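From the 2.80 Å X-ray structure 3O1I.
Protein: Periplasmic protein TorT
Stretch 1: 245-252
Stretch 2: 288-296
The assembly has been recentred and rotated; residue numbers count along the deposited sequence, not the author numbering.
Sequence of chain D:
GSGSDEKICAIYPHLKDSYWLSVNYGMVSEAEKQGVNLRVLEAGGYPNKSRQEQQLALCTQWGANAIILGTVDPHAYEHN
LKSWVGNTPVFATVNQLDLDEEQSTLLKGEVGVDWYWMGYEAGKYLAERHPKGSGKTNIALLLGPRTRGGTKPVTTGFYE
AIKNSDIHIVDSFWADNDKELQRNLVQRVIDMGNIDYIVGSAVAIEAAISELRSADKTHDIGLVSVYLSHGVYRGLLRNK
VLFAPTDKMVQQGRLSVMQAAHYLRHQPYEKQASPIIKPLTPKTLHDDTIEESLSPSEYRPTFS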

# COMPACT_ATOMS: atom_id res chain seq x y z
N PRO D 245 6.59 -20.66 30.40
CA PRO D 245 7.61 -21.70 30.26
C PRO D 245 8.57 -21.35 29.14
O PRO D 245 8.14 -21.13 28.01
CB PRO D 245 6.79 -22.94 29.93
CG PRO D 245 5.67 -22.38 29.11
CD PRO D 245 5.28 -21.17 29.95
N THR D 246 9.87 -21.28 29.43
CA THR D 246 10.86 -20.97 28.40
C THR D 246 11.50 -22.25 27.87
O THR D 246 12.06 -23.03 28.65
CB THR D 246 11.99 -20.10 28.96
OG1 THR D 246 12.98 -19.90 27.94
CG2 THR D 246 12.64 -20.79 30.13
N ASP D 247 11.42 -22.46 26.56
CA ASP D 247 12.01 -23.65 25.94
C ASP D 247 13.38 -23.31 25.36
O ASP D 247 13.83 -23.91 24.39
CB ASP D 247 11.07 -24.25 24.88
CG ASP D 247 11.06 -23.47 23.56
OD1 ASP D 247 11.45 -22.28 23.53
OD2 ASP D 247 10.62 -24.06 22.54
N LYS D 248 14.01 -22.32 25.99
CA LYS D 248 15.34 -21.86 25.62
C LYS D 248 15.58 -21.96 24.13
O LYS D 248 15.94 -23.03 23.62
CB LYS D 248 16.40 -22.66 26.39
CG LYS D 248 16.36 -22.45 27.89
CD LYS D 248 17.14 -23.52 28.62
CE LYS D 248 16.58 -23.71 30.02
NZ LYS D 248 16.78 -25.09 30.55
N MET D 249 15.39 -20.84 23.44
CA MET D 249 15.55 -20.76 21.99
C MET D 249 17.02 -20.61 21.55
O MET D 249 17.52 -21.41 20.76
CB MET D 249 14.72 -19.60 21.44
CG MET D 249 13.24 -19.64 21.80
SD MET D 249 12.81 -18.62 23.22
CE MET D 249 11.49 -19.58 23.92
N VAL D 250 17.67 -19.56 22.05
CA VAL D 250 19.07 -19.31 21.71
C VAL D 250 19.85 -20.62 21.76
O VAL D 250 20.65 -20.90 20.87
CB VAL D 250 19.73 -18.33 22.69
CG1 VAL D 250 21.21 -18.24 22.38
CG2 VAL D 250 19.08 -16.96 22.57
N GLN D 251 19.61 -21.42 22.78
CA GLN D 251 20.29 -22.70 22.91
C GLN D 251 19.77 -23.72 21.91
O GLN D 251 20.54 -24.54 21.41
CB GLN D 251 20.13 -23.24 24.33
CG GLN D 251 20.68 -24.64 24.52
CD GLN D 251 20.73 -25.03 25.98
OE1 GLN D 251 19.71 -25.28 26.62
NE2 GLN D 251 21.95 -25.07 26.53
N GLN D 252 18.46 -23.67 21.62
CA GLN D 252 17.85 -24.60 20.68
C GLN D 252 18.53 -24.44 19.33
O GLN D 252 18.53 -25.35 18.51
CB GLN D 252 16.35 -24.36 20.57
CG GLN D 252 15.58 -25.63 20.28
CD GLN D 252 14.08 -25.48 20.49
OE1 GLN D 252 13.64 -24.84 21.44
NE2 GLN D 252 13.29 -26.10 19.61
N ASP D 288 21.28 -17.07 33.83
CA ASP D 288 21.85 -18.15 33.03
C ASP D 288 20.86 -18.79 32.06
O ASP D 288 21.24 -19.19 30.95
CB ASP D 288 22.45 -19.23 33.95
CG ASP D 288 21.40 -20.01 34.71
OD1 ASP D 288 20.78 -19.44 35.64
OD2 ASP D 288 21.19 -21.20 34.39
N THR D 289 19.59 -18.89 32.46
CA THR D 289 18.58 -19.50 31.61
C THR D 289 17.98 -18.57 30.56
O THR D 289 17.62 -19.02 29.47
CB THR D 289 17.46 -20.13 32.45
OG1 THR D 289 16.99 -19.19 33.42
CG2 THR D 289 17.97 -21.39 33.16
N ILE D 290 17.87 -17.28 30.86
CA ILE D 290 17.30 -16.38 29.87
C ILE D 290 18.33 -16.10 28.79
O ILE D 290 18.00 -15.55 27.75
CB ILE D 290 16.87 -15.03 30.48
CG1 ILE D 290 18.10 -14.24 30.92
CG2 ILE D 290 15.89 -15.27 31.61
CD1 ILE D 290 17.83 -12.76 31.12
N GLU D 291 19.58 -16.46 29.04
CA GLU D 291 20.63 -16.24 28.06
C GLU D 291 20.53 -17.27 26.95
O GLU D 291 20.85 -16.99 25.80
CB GLU D 291 22.00 -16.34 28.71
CG GLU D 291 23.14 -16.34 27.70
CD GLU D 291 24.48 -16.64 28.35
OE1 GLU D 291 24.61 -17.71 28.99
OE2 GLU D 291 25.40 -15.81 28.21
N GLU D 292 20.10 -18.47 27.30
CA GLU D 292 19.95 -19.54 26.33
C GLU D 292 18.51 -19.50 25.83
O GLU D 292 17.99 -20.48 25.29
CB GLU D 292 20.21 -20.90 26.98
CG GLU D 292 21.47 -20.95 27.81
CD GLU D 292 21.71 -22.33 28.39
OE1 GLU D 292 20.82 -22.82 29.12
OE2 GLU D 292 22.78 -22.91 28.10
N SER D 293 17.88 -18.35 26.04
CA SER D 293 16.50 -18.15 25.63
C SER D 293 16.28 -16.97 24.69
O SER D 293 15.97 -17.16 23.53
CB SER D 293 15.60 -17.98 26.86
OG SER D 293 15.09 -19.23 27.28
N LEU D 294 16.45 -15.75 25.19
CA LEU D 294 16.22 -14.58 24.36
C LEU D 294 17.46 -13.78 24.02
O LEU D 294 18.20 -13.36 24.89
CB LEU D 294 15.20 -13.65 25.02
CG LEU D 294 13.87 -14.32 25.39
CD1 LEU D 294 12.96 -13.33 26.09
CD2 LEU D 294 13.22 -14.87 24.14
N SER D 295 17.65 -13.56 22.72
CA SER D 295 18.78 -12.79 22.20
C SER D 295 19.01 -11.45 22.90
O SER D 295 18.09 -10.88 23.47
CB SER D 295 18.54 -12.56 20.70
OG SER D 295 17.17 -12.34 20.45
N PRO D 296 20.24 -10.94 22.84
CA PRO D 296 20.63 -9.67 23.46
C PRO D 296 19.95 -8.48 22.82
O PRO D 296 19.24 -8.63 21.82
CB PRO D 296 22.14 -9.62 23.23
CG PRO D 296 22.52 -11.05 23.18
CD PRO D 296 21.43 -11.64 22.33

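The contact joins the first turn of one helix to the loop that follows another. In the first stretch, Asp247 and Lys248 lead into a helix that runs on through Gln252 and beyond; in the second, a helix that began earlier in the chain gives way to the loop carrying Glu292, Ser293 and Leu294. The backbones come nearest at Lys248 and Ser293, whose CA atoms lie 3.9 Å apart, and again at Gln251 and Glu292, 4.7 Å between CA atoms. So close an approach leaves little room for side chains between the backbones, and much of the bonding is done by main-chain atoms. Together the two stretches bury 471 Å² of surface.

Two backbone hydrogen bonds hold the pair. The amide N of Val250 donates to O of Ser293 at 3.3 Å, and N of Gln251 donates to O of Glu292 at 3.1 Å, both close to linear. The chemistry is that of a helix start: amides in the first turn have no carbonyl one turn earlier within the helix to receive them, so they are free to bond outside it. Here carbonyls of the loop take that role. The same O of Glu292 also lies 3.2 Å from N of Met249, but the angle there is too poor for a hydrogen bond.

The hydroxyls form a second, polar group. Thr246 points its CA-to-CB bond toward the second stretch, and its OG1 sits 2.3 Å from OG of Ser293, a hydrogen bond modelled as very short; at 2.8 Å resolution that length deserves caution. OG1 of Thr246 also accepts a bond of 3.3 Å from N of Lys248, tying the turn to the same hydroxyl. Serine suits its position because it is small: its OG lies 3.1 Å from CA of Lys248, so the hydroxyl fits directly against the backbone opposite.

Lys248 contributes mainly its hydrocarbon part here. Its CB lies 2.9 Å from O of Glu292, a tight contact, while its CE comes within 4.1 Å of CG2 of Thr289. The long methylene chain can thus cover the neighbouring loop and helix end while the end of the side chain leads away, its NZ being hydrogen-bonded elsewhere in the structure. Glu292, which gives up more surface to this contact than any other residue, brings its OE2 to 2.8 Å from NE2 of Gln251. Amide and carboxylate are chemically apt partners, yet the angle is poor and the pair does not count as a hydrogen bond.

Van der Waals packing completes the contact. Val250 points toward the loop, and its methyl CG2 rests against the loop backbone, 3.3 Å from O of Ser293 and 3.7 Å from N of Ser295; a compact branched side chain fills this space without carrying a polar group into it. The apolar side-chain pair lies beside it, where SD of Met249 meets CD2 of Leu294 at 3.9 Å. Although the CA-to-CB bond of Leu294 points away, the length of leucine brings its end back within reach of the thioether.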